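Local coordinates for transaminase (Bacillus megaterium, PDB 5G0A), which probably transfers amino groups between amines and carbonyl compounds, using pyridoxal-5'-phosphate as cofactor and selecting for the S enantiomer, at residues B[257-261]-B[262-266]; B[418-421]-B[422-425]; B[356-359]-B[360-364]; B[97-100]-B[101-105]. All blocks are in the same frame, centred on the assembly; numbering follows the deposited sequence.

How the interactions relate
All four contacts are local, between residues one helical turn or so apart, yet they sit in different surroundings. Interaction 4 is the most buried: helix 92-105 lies between helix 335-350, strand 112-118 and a second subunit, and it combines isoleucine packing with a salt bridge. Interaction 1 lies at the start of strand 265-269, the middle strand of the seven-stranded sheet, where helix 251-262 ends and the chain enters that strand, and its chemistry is mainly main-chain capping. Interactions 2 and 3 belong to different helices, 418-427 and 353-374, that both pack on helix 451-468; each has one buried face and one polar face. Interactions 1 and 2 lie on opposite sides of the chain's centre, about 42 Å apart between centres.

Interaction 1 (B[257-261]-B[262-266]); sequences KMTKE and LGVLW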
loop_
_atom_site.group_PDB
_atom_site.type_symbol
_atom_site.label_atom_id
_atom_site.label_comp_id
_atom_site.label_asym_id
_atom_site.label_seq_id
_atom_site.Cartn_x
_atom_site.Cartn_y
_atom_site.Cartn_z
ATOM N N LYS B 257 7.973 -14.266 -25.547
ATOM C CA LYS B 257 6.745 -14.679 -26.222
ATOM C C LYS B 257 5.500 -14.420 -25.363
ATOM O O LYS B 257 4.542 -13.828 -25.842
ATOM C CB LYS B 257 6.849 -16.161 -26.616
ATOM C CG LYS B 257 5.627 -16.709 -27.341
ATOM C CD LYS B 257 5.994 -17.998 -28.084
ATOM C CE LYS B 257 4.759 -18.728 -28.608
ATOM N NZ LYS B 257 3.976 -19.387 -27.521
ATOM N N MET B 258 5.540 -14.830 -24.099
ATOM C CA MET B 258 4.403 -14.653 -23.176
ATOM C C MET B 258 4.058 -13.170 -22.965
ATOM O O MET B 258 2.887 -12.780 -23.025
ATOM C CB MET B 258 4.673 -15.358 -21.828
ATOM C CG MET B 258 3.600 -15.117 -20.745
ATOM S SD MET B 258 4.238 -15.195 -19.046
ATOM C CE MET B 258 5.021 -13.583 -18.852
ATOM N N THR B 259 5.075 -12.331 -22.750
ATOM C CA THR B 259 4.821 -10.896 -22.622
ATOM C C THR B 259 4.208 -10.256 -23.887
ATOM O O THR B 259 3.258 -9.484 -23.808
ATOM C CB THR B 259 6.084 -10.121 -22.147
ATOM O OG1 THR B 259 7.189 -10.366 -23.037
ATOM C CG2 THR B 259 6.466 -10.541 -20.730
ATOM N N LYS B 260 4.741 -10.592 -25.059
ATOM C CA LYS B 260 4.176 -10.102 -26.319
ATOM C C LYS B 260 2.706 -10.533 -26.452
ATOM O O LYS B 260 1.863 -9.726 -26.841
ATOM C CB LYS B 260 4.949 -10.666 -27.515
ATOM C CG LYS B 260 6.334 -10.057 -27.780
ATOM C CD LYS B 260 6.266 -8.621 -28.275
ATOM C CE LYS B 260 7.645 -8.167 -28.763
ATOM N NZ LYS B 260 7.613 -6.744 -29.198
ATOM N N GLU B 261 2.424 -11.796 -26.130
ATOM C CA GLU B 261 1.046 -12.328 -26.247
ATOM C C GLU B 261 0.072 -11.659 -25.270
ATOM O O GLU B 261 -1.086 -11.413 -25.600
ATOM C CB GLU B 261 1.039 -13.843 -26.038
ATOM C CG GLU B 261 1.700 -14.602 -27.176
ATOM C CD GLU B 261 1.806 -16.092 -26.932
ATOM O OE1 GLU B 261 1.552 -16.558 -25.798
ATOM O OE2 GLU B 261 2.172 -16.805 -27.887
ATOM N N LEU B 262 0.559 -11.337 -24.071
ATOM C CA LEU B 262 -0.284 -10.687 -23.051
ATOM C C LEU B 262 -0.368 -9.161 -23.180
ATOM O O LEU B 262 -1.240 -8.543 -22.574
ATOM C CB LEU B 262 0.156 -11.082 -21.633
ATOM C CG LEU B 262 0.135 -12.580 -21.270
ATOM C CD1 LEU B 262 0.711 -12.799 -19.885
ATOM C CD2 LEU B 262 -1.272 -13.163 -21.381
ATOM N N GLY B 263 0.526 -8.564 -23.974
ATOM C CA GLY B 263 0.553 -7.114 -24.164
ATOM C C GLY B 263 1.209 -6.420 -22.976
ATOM O O GLY B 263 0.774 -5.338 -22.563
ATOM N N VAL B 264 2.274 -7.039 -22.472
ATOM C CA VAL B 264 2.988 -6.585 -21.255
ATOM C C VAL B 264 4.438 -6.339 -21.679
ATOM O O VAL B 264 4.955 -7.032 -22.571
ATOM C CB VAL B 264 2.851 -7.681 -20.170
ATOM C CG1 VAL B 264 3.856 -7.549 -19.032
ATOM C CG2 VAL B 264 1.406 -7.723 -19.647
ATOM N N LEU B 265 5.073 -5.326 -21.098
ATOM C CA LEU B 265 6.481 -5.075 -21.383
ATOM C C LEU B 265 7.415 -6.114 -20.746
ATOM O O LEU B 265 7.095 -6.730 -19.729
ATOM C CB LEU B 265 6.877 -3.653 -20.937
ATOM C CG LEU B 265 6.174 -2.473 -21.592
ATOM C CD1 LEU B 265 6.621 -1.164 -20.923
ATOM C CD2 LEU B 265 6.407 -2.435 -23.121
ATOM N N TRP B 266 8.582 -6.307 -21.375
ATOM C CA TRP B 266 9.658 -7.079 -20.796
ATOM C C TRP B 266 10.871 -6.184 -20.525
ATOM O O TRP B 266 11.458 -5.600 -21.445
ATOM C CB TRP B 266 10.044 -8.303 -21.691
ATOM C CG TRP B 266 11.261 -9.036 -21.210
ATOM C CD1 TRP B 266 11.595 -9.322 -19.906
ATOM C CD2 TRP B 266 12.309 -9.594 -22.018
ATOM N NE1 TRP B 266 12.793 -9.995 -19.859
ATOM C CE2 TRP B 266 13.248 -10.180 -21.137
ATOM C CE3 TRP B 266 12.547 -9.661 -23.410
ATOM C CZ2 TRP B 266 14.415 -10.808 -21.590
ATOM C CZ3 TRP B 266 13.711 -10.292 -23.848
ATOM C CH2 TRP B 266 14.626 -10.849 -22.947
#
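Thr-259 and Val-264 close a Schellman motif that ends helix 251-262, with Gly-263 as its C-prime residue at positive phi (78°). The 6-to-1 bond from Val-264 N to Thr-259 O measures 3.0 Å and is almost straight at hydrogen (178°), whereas the companion bond from Gly-263 N to Lys-260 O is weak. Leu-262 occupies the last helical position, and its side chain runs back over the preceding turn. Its CB lies 3.5 Å from Met-258 O, CG comes to 3.3 Å from that same oxygen, and CD1 reaches Met-258 CG at 3.8 Å. The first torsion, -59°, sets CG beside the backbone N and so close to the carbonyl oxygen that this N grips. Helix 214-226 covers the pair, as Ile-223 touches both side chains. Cutting Leu-262 back to an alanine is likely to leave Met-258 CG and Ile-223 without their apolar neighbour and to open a gap between the two helices. The turn is the second connection of the beta-alpha-beta unit 231-236, 251-262, 265-269. Thr-259 OG1, hydrogen-bonded to Ile-255 O, passes 3.8 Å from Trp-266 CB.

Interaction 2 (B[418-421]-B[422-425]); sequences PTQI and IMKK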
loop_
_atom_site.group_PDB
_atom_site.type_symbol
_atom_site.label_atom_id
_atom_site.label_comp_id
_atom_site.label_asym_id
_atom_site.label_seq_id
_atom_site.Cartn_x
_atom_site.Cartn_y
_atom_site.Cartn_z
ATOM N N PRO B 418 29.146 -23.328 3.239
ATOM C CA PRO B 418 30.185 -23.866 2.356
ATOM C C PRO B 418 30.945 -22.819 1.525
ATOM O O PRO B 418 32.161 -22.929 1.388
ATOM C CB PRO B 418 29.414 -24.824 1.449
ATOM C CG PRO B 418 28.281 -25.288 2.302
ATOM C CD PRO B 418 27.906 -24.127 3.179
ATOM N N THR B 419 30.254 -21.818 0.981
ATOM C CA THR B 419 30.955 -20.786 0.196
ATOM C C THR B 419 31.868 -19.917 1.060
ATOM O O THR B 419 32.867 -19.374 0.568
ATOM C CB THR B 419 30.008 -19.912 -0.650
ATOM O OG1 THR B 419 28.908 -19.451 0.150
ATOM C CG2 THR B 419 29.489 -20.705 -1.837
ATOM N N GLN B 420 31.522 -19.760 2.337
ATOM C CA GLN B 420 32.378 -19.017 3.269
ATOM C C GLN B 420 33.627 -19.834 3.596
ATOM O O GLN B 420 34.737 -19.293 3.707
ATOM C CB GLN B 420 31.622 -18.666 4.552
ATOM C CG GLN B 420 30.541 -17.604 4.381
ATOM C CD GLN B 420 31.118 -16.232 4.104
ATOM O OE1 GLN B 420 30.777 -15.594 3.113
ATOM N NE2 GLN B 420 32.013 -15.778 4.976
ATOM N N ILE B 421 33.439 -21.142 3.759
ATOM C CA ILE B 421 34.556 -22.059 4.022
ATOM C C ILE B 421 35.556 -22.091 2.860
ATOM O O ILE B 421 36.780 -22.085 3.071
ATOM C CB ILE B 421 34.038 -23.480 4.364
ATOM C CG1 ILE B 421 33.235 -23.457 5.680
ATOM C CG2 ILE B 421 35.175 -24.502 4.385
ATOM C CD1 ILE B 421 34.039 -23.109 6.920
ATOM N N ILE B 422 35.031 -22.116 1.638
ATOM C CA ILE B 422 35.852 -22.088 0.430
ATOM C C ILE B 422 36.631 -20.774 0.342
ATOM O O ILE B 422 37.841 -20.781 0.082
ATOM C CB ILE B 422 34.995 -22.332 -0.827
ATOM C CG1 ILE B 422 34.597 -23.816 -0.895
ATOM C CG2 ILE B 422 35.711 -21.889 -2.102
ATOM C CD1 ILE B 422 33.322 -24.087 -1.665
ATOM N N MET B 423 35.937 -19.660 0.590
ATOM C CA MET B 423 36.564 -18.330 0.530
ATOM C C MET B 423 37.732 -18.231 1.511
ATOM O O MET B 423 38.828 -17.800 1.148
ATOM C CB MET B 423 35.534 -17.224 0.802
ATOM C CG MET B 423 36.108 -15.807 0.821
ATOM S SD MET B 423 34.841 -14.563 1.161
ATOM C CE MET B 423 34.638 -14.760 2.928
ATOM N N LYS B 424 37.498 -18.652 2.747
ATOM C CA LYS B 424 38.508 -18.542 3.801
ATOM C C LYS B 424 39.762 -19.345 3.460
ATOM O O LYS B 424 40.878 -18.888 3.701
ATOM C CB LYS B 424 37.925 -18.974 5.150
ATOM C CG LYS B 424 38.650 -18.399 6.354
ATOM C CD LYS B 424 38.112 -18.958 7.663
ATOM C CE LYS B 424 38.872 -18.371 8.846
ATOM N NZ LYS B 424 38.774 -19.219 10.071
ATOM N N LYS B 425 39.578 -20.520 2.860
ATOM C CA LYS B 425 40.698 -21.394 2.516
ATOM C C LYS B 425 41.480 -20.876 1.312
ATOM O O LYS B 425 42.714 -20.867 1.319
ATOM C CB LYS B 425 40.218 -22.840 2.279
ATOM C CG LYS B 425 39.624 -23.534 3.503
ATOM C CD LYS B 425 40.490 -23.432 4.758
ATOM C CE LYS B 425 41.731 -24.305 4.669
ATOM N NZ LYS B 425 42.527 -24.220 5.923
#
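Gln-420 and Met-423 are brought together by two bends: the glutamine folds at chi2 (-70°), and the methionine, extended as far as SD, turns back at chi3 (77°). The side chains then run alongside each other in the same direction, and Met-423 CE rests against the amide end of Gln-420, 3.5 Å from NE2 and 4.0 Å from OE1. This is a van der Waals contact between a methyl and an amide. The backbone beneath is regular helix, as the bond from Ile-422 N to Pro-418 O (3.0 Å) and that from Lys-424 N to Gln-420 O (3.0 Å) attest.

The face carrying Ile-422 is the buried one. Its CG1 and CD1 both lie 3.5 Å from Pro-418 O, over the carbonyl its own N-H uses, while Leu-461, Ala-464 and Leu-465 of helix 451-468 and Ile-392 of strand 387-392 enclose it. Lys-425 takes another course: CG passes 3.2 Å from Ile-421 O, and the folded chain carries NZ to a salt bridge with Glu-428 and a cation-pi contact with Tyr-467. Pro-418 stands in the first turn, where a residue without an N-H costs the helix no bond. The whole is an amphipathic helix laid on helix 451-468, consistent with the C-terminal small domain of a fold-type I, class-III aminotransferase.

Interaction 3 (B[356-359]-B[360-364]); sequences QAKD and SGEYI. Unlike the reference sequence in segment 356-359: Asp-359 (reference Asn).
Ala-357 O receives Gly-361 N at 2.9 Å, the shortest hydrogen bond joining the two segments, with an angle of 151° at the hydrogen. It is one of four consecutive i to i+4 bonds; the others run from Ser-360 N to Gln-356 O, from Glu-362 N to Lys-358 O and from Tyr-363 N to Asp-359 O, all between 3.0 and 3.1 Å. Residues 356-364 are therefore uninterrupted alpha-helix, part of helix 353-374.

Among the side chains, Lys-358 and Glu-362 meet one turn apart. The lysine stands out fully extended, with CG opposite the backbone N (chi1 178°), and the glutamate comes across its flank. Glu-362 OE2 touches the aliphatic part, 3.5 Å from Lys-358 CE and 3.6 Å from CG, while Lys-358 NZ stays 4.7 Å from that oxygen. This is an oxygen-to-methylene contact with the charges near but not joined. Asp-359, where the reference sequence has asparagine, holds its OD1 4.6 Å from Glu-362 OE1.

The other side of the helix faces the protein. Ser-360, Tyr-363 and Ile-364 touch Ile-454 of helix 451-468, and Tyr-363 OH bonds to Asp-455. Ala-357 packs on Leu-386 and Leu-447. The main-chain bonds thus carry the regularity of this segment, and the outward charges probably contribute only a modest electrostatic term: attraction between Lys-358 and Glu-362, offset in part by mild repulsion between Glu-362 and Asp-359.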
loop_
_atom_site.group_PDB
_atom_site.type_symbol
_atom_site.label_atom_id
_atom_site.label_comp_id
_atom_site.label_asym_id
_atom_site.label_seq_id
_atom_site.Cartn_x
_atom_site.Cartn_y
_atom_site.Cartn_z
ATOM N N GLN B 356 37.385 -11.474 -25.947
ATOM C CA GLN B 356 38.284 -11.991 -24.914
ATOM C C GLN B 356 37.542 -12.749 -23.800
ATOM O O GLN B 356 38.008 -13.771 -23.307
ATOM C CB GLN B 356 39.116 -10.867 -24.278
ATOM C CG GLN B 356 40.249 -10.315 -25.127
ATOM C CD GLN B 356 41.079 -9.271 -24.372
ATOM O OE1 GLN B 356 41.175 -8.117 -24.794
ATOM N NE2 GLN B 356 41.656 -9.666 -23.251
ATOM N N ALA B 357 36.387 -12.218 -23.390
ATOM C CA ALA B 357 35.603 -12.813 -22.315
ATOM C C ALA B 357 35.014 -14.160 -22.741
ATOM O O ALA B 357 35.026 -15.095 -21.971
ATOM C CB ALA B 357 34.481 -11.871 -21.893
ATOM N N LYS B 358 34.463 -14.217 -23.950
ATOM C CA LYS B 358 33.947 -15.482 -24.500
ATOM C C LYS B 358 35.045 -16.552 -24.457
ATOM O O LYS B 358 34.834 -17.647 -23.933
ATOM C CB LYS B 358 33.436 -15.296 -25.929
ATOM C CG LYS B 358 32.937 -16.602 -26.568
ATOM C CD LYS B 358 32.442 -16.421 -27.991
ATOM C CE LYS B 358 31.815 -17.714 -28.514
ATOM N NZ LYS B 358 31.111 -17.514 -29.819
ATOM N N ASP B 359 36.219 -16.209 -24.997
ATOM C CA ASP B 359 37.387 -17.120 -25.039
ATOM C C ASP B 359 37.803 -17.611 -23.667
ATOM O O ASP B 359 37.994 -18.806 -23.460
ATOM C CB ASP B 359 38.589 -16.421 -25.692
ATOM C CG ASP B 359 38.771 -16.780 -27.139
ATOM O OD1 ASP B 359 39.361 -17.856 -27.417
ATOM O OD2 ASP B 359 38.368 -15.976 -28.004
ATOM N N SER B 360 37.963 -16.681 -22.722
ATOM C CA SER B 360 38.349 -17.039 -21.359
ATOM C C SER B 360 37.291 -17.858 -20.609
ATOM O O SER B 360 37.616 -18.667 -19.757
ATOM C CB SER B 360 38.765 -15.789 -20.576
ATOM O OG SER B 360 39.921 -15.206 -21.169
ATOM N N GLY B 361 36.020 -17.643 -20.936
ATOM C CA GLY B 361 34.937 -18.459 -20.387
ATOM C C GLY B 361 35.079 -19.913 -20.826
ATOM O O GLY B 361 34.933 -20.814 -20.008
ATOM N N GLU B 362 35.353 -20.119 -22.115
ATOM C CA GLU B 362 35.597 -21.468 -22.659
ATOM C C GLU B 362 36.779 -22.099 -21.932
ATOM O O GLU B 362 36.747 -23.279 -21.573
ATOM C CB GLU B 362 35.823 -21.411 -24.171
ATOM C CG GLU B 362 34.554 -21.099 -24.955
ATOM C CD GLU B 362 34.800 -20.675 -26.388
ATOM O OE1 GLU B 362 35.906 -20.914 -26.923
ATOM O OE2 GLU B 362 33.870 -20.096 -26.986
ATOM N N TYR B 363 37.813 -21.298 -21.672
ATOM C CA TYR B 363 38.948 -21.776 -20.883
ATOM C C TYR B 363 38.545 -22.159 -19.457
ATOM O O TYR B 363 38.870 -23.252 -18.978
ATOM C CB TYR B 363 40.084 -20.751 -20.870
ATOM C CG TYR B 363 41.336 -21.274 -20.198
ATOM C CD1 TYR B 363 42.139 -22.234 -20.827
ATOM C CD2 TYR B 363 41.710 -20.828 -18.926
ATOM C CE1 TYR B 363 43.281 -22.726 -20.213
ATOM C CE2 TYR B 363 42.854 -21.312 -18.304
ATOM C CZ TYR B 363 43.638 -22.263 -18.958
ATOM O OH TYR B 363 44.782 -22.745 -18.355
ATOM N N ILE B 364 37.815 -21.264 -18.782
ATOM C CA ILE B 364 37.312 -21.532 -17.439
ATOM C C ILE B 364 36.420 -22.783 -17.428
ATOM O O ILE B 364 36.460 -23.559 -16.482
ATOM C CB ILE B 364 36.537 -20.306 -16.862
ATOM C CG1 ILE B 364 37.516 -19.206 -16.424
ATOM C CG2 ILE B 364 35.642 -20.710 -15.697
ATOM C CD1 ILE B 364 36.905 -17.810 -16.375
#

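Interaction 4 (B[97-100]-B[101-105]); sequences AAKI and IIEDI
Lys-99 and Asp-104, five residues apart, form a salt bridge in which NZ donates to Asp-104 OD2 at 2.7 Å, on the syn lone pair, the side facing OD1. Asp-104 OD1 is 3.2 Å from the same NZ, so the ammonium sits before the mouth of the carboxylate. The lysine reaches it by bending at chi2 (-88°), which folds an otherwise extended chain along the helix surface.

Behind this pair is a widened backbone turn. Ile-100 O accepts two N-H groups, Asp-104 N at 3.0 Å and Ile-105 N at 2.9 Å. The first arrives well above the carbonyl plane and the second nearly along the C=O axis; the i to i+5 bond marks a pi-type turn in the last residues of helix 92-105. Beside it Ile-100 CG2 packs on Ile-105 CD1 at 4.0 Å.

Further out, Ile-100 meets Leu-345 and Met-349 of helix 335-350, Ile-105 lies against Phe-275, Trp-281 and Phe-282, and Trp-16 of the second subunit packs on Lys-99. With a leucine at Asp-104, the ammonium of Lys-99 would probably lose its anionic mate and its chain be left freer to swing. The i to i+5 spacing of the salt bridge matches the widened turn, and the short bond from NZ to OD2 probably favours the charged forms of both partners in this partly exposed pair, of which Lys-99 also touches the second subunit.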
loop_
_atom_site.group_PDB
_atom_site.type_symbol
_atom_site.label_atom_id
_atom_site.label_comp_id
_atom_site.label_asym_id
_atom_site.label_seq_id
_atom_site.Cartn_x
_atom_site.Cartn_y
_atom_site.Cartn_z
ATOM N N ALA B 97 28.085 8.896 -25.277
ATOM C CA ALA B 97 27.894 7.632 -24.574
ATOM C C ALA B 97 26.617 6.925 -25.074
ATOM O O ALA B 97 26.605 5.707 -25.252
ATOM C CB ALA B 97 27.829 7.840 -23.055
ATOM N N ALA B 98 25.553 7.695 -25.273
ATOM C CA ALA B 98 24.283 7.131 -25.740
ATOM C C ALA B 98 24.416 6.631 -27.188
ATOM O O ALA B 98 23.906 5.546 -27.529
ATOM C CB ALA B 98 23.165 8.153 -25.612
ATOM N N LYS B 99 25.116 7.413 -28.013
ATOM C CA LYS B 99 25.386 7.029 -29.420
ATOM C C LYS B 99 26.184 5.711 -29.493
ATOM O O LYS B 99 25.875 4.829 -30.298
ATOM C CB LYS B 99 26.086 8.174 -30.184
ATOM C CG LYS B 99 26.446 7.832 -31.646
ATOM C CD LYS B 99 27.806 7.177 -31.734
ATOM C CE LYS B 99 28.257 6.938 -33.176
ATOM N NZ LYS B 99 29.694 6.555 -33.222
ATOM N N ILE B 100 27.198 5.572 -28.642
ATOM C CA ILE B 100 27.982 4.347 -28.603
ATOM C C ILE B 100 27.107 3.154 -28.301
ATOM O O ILE B 100 27.187 2.128 -28.979
ATOM C CB ILE B 100 29.128 4.427 -27.588
ATOM C CG1 ILE B 100 30.123 5.507 -28.057
ATOM C CG2 ILE B 100 29.823 3.072 -27.451
ATOM C CD1 ILE B 100 31.154 5.857 -27.003
ATOM N N ILE B 101 26.256 3.278 -27.283
ATOM C CA ILE B 101 25.420 2.143 -26.903
ATOM C C ILE B 101 24.447 1.787 -28.028
ATOM O O ILE B 101 24.336 0.615 -28.391
ATOM C CB ILE B 101 24.654 2.403 -25.584
ATOM C CG1 ILE B 101 25.647 2.428 -24.414
ATOM C CG2 ILE B 101 23.588 1.311 -25.348
ATOM C CD1 ILE B 101 25.041 3.007 -23.147
ATOM N N ILE B 102 23.809 2.790 -28.622
ATOM C CA ILE B 102 22.729 2.534 -29.586
ATOM C C ILE B 102 23.248 2.178 -30.990
ATOM O O ILE B 102 22.726 1.248 -31.627
ATOM C CB ILE B 102 21.699 3.705 -29.595
ATOM C CG1 ILE B 102 20.935 3.706 -28.241
ATOM C CG2 ILE B 102 20.725 3.609 -30.782
ATOM C CD1 ILE B 102 20.221 5.019 -27.918
ATOM N N GLU B 103 24.293 2.871 -31.434
ATOM C CA GLU B 103 24.760 2.754 -32.820
ATOM C C GLU B 103 26.053 1.975 -33.021
ATOM O O GLU B 103 26.316 1.530 -34.155
ATOM C CB GLU B 103 24.899 4.134 -33.465
ATOM C CG GLU B 103 23.606 4.925 -33.535
ATOM C CD GLU B 103 22.493 4.212 -34.289
ATOM O OE1 GLU B 103 22.646 3.024 -34.630
ATOM O OE2 GLU B 103 21.445 4.844 -34.533
ATOM N N ASP B 104 26.872 1.845 -31.968
ATOM C CA ASP B 104 28.153 1.105 -32.066
ATOM C C ASP B 104 28.178 -0.262 -31.373
ATOM O O ASP B 104 28.936 -1.159 -31.741
ATOM C CB ASP B 104 29.330 1.979 -31.595
ATOM C CG ASP B 104 29.382 3.318 -32.312
ATOM O OD1 ASP B 104 28.877 3.420 -33.464
ATOM O OD2 ASP B 104 29.931 4.272 -31.727
ATOM N N ILE B 105 27.341 -0.421 -30.352
ATOM C CA ILE B 105 27.204 -1.683 -29.663
ATOM C C ILE B 105 25.957 -2.461 -30.130
ATOM O O ILE B 105 26.043 -3.657 -30.463
ATOM C CB ILE B 105 27.184 -1.432 -28.131
ATOM C CG1 ILE B 105 28.564 -0.872 -27.706
ATOM C CG2 ILE B 105 26.795 -2.705 -27.385
ATOM C CD1 ILE B 105 28.762 -0.616 -26.217
#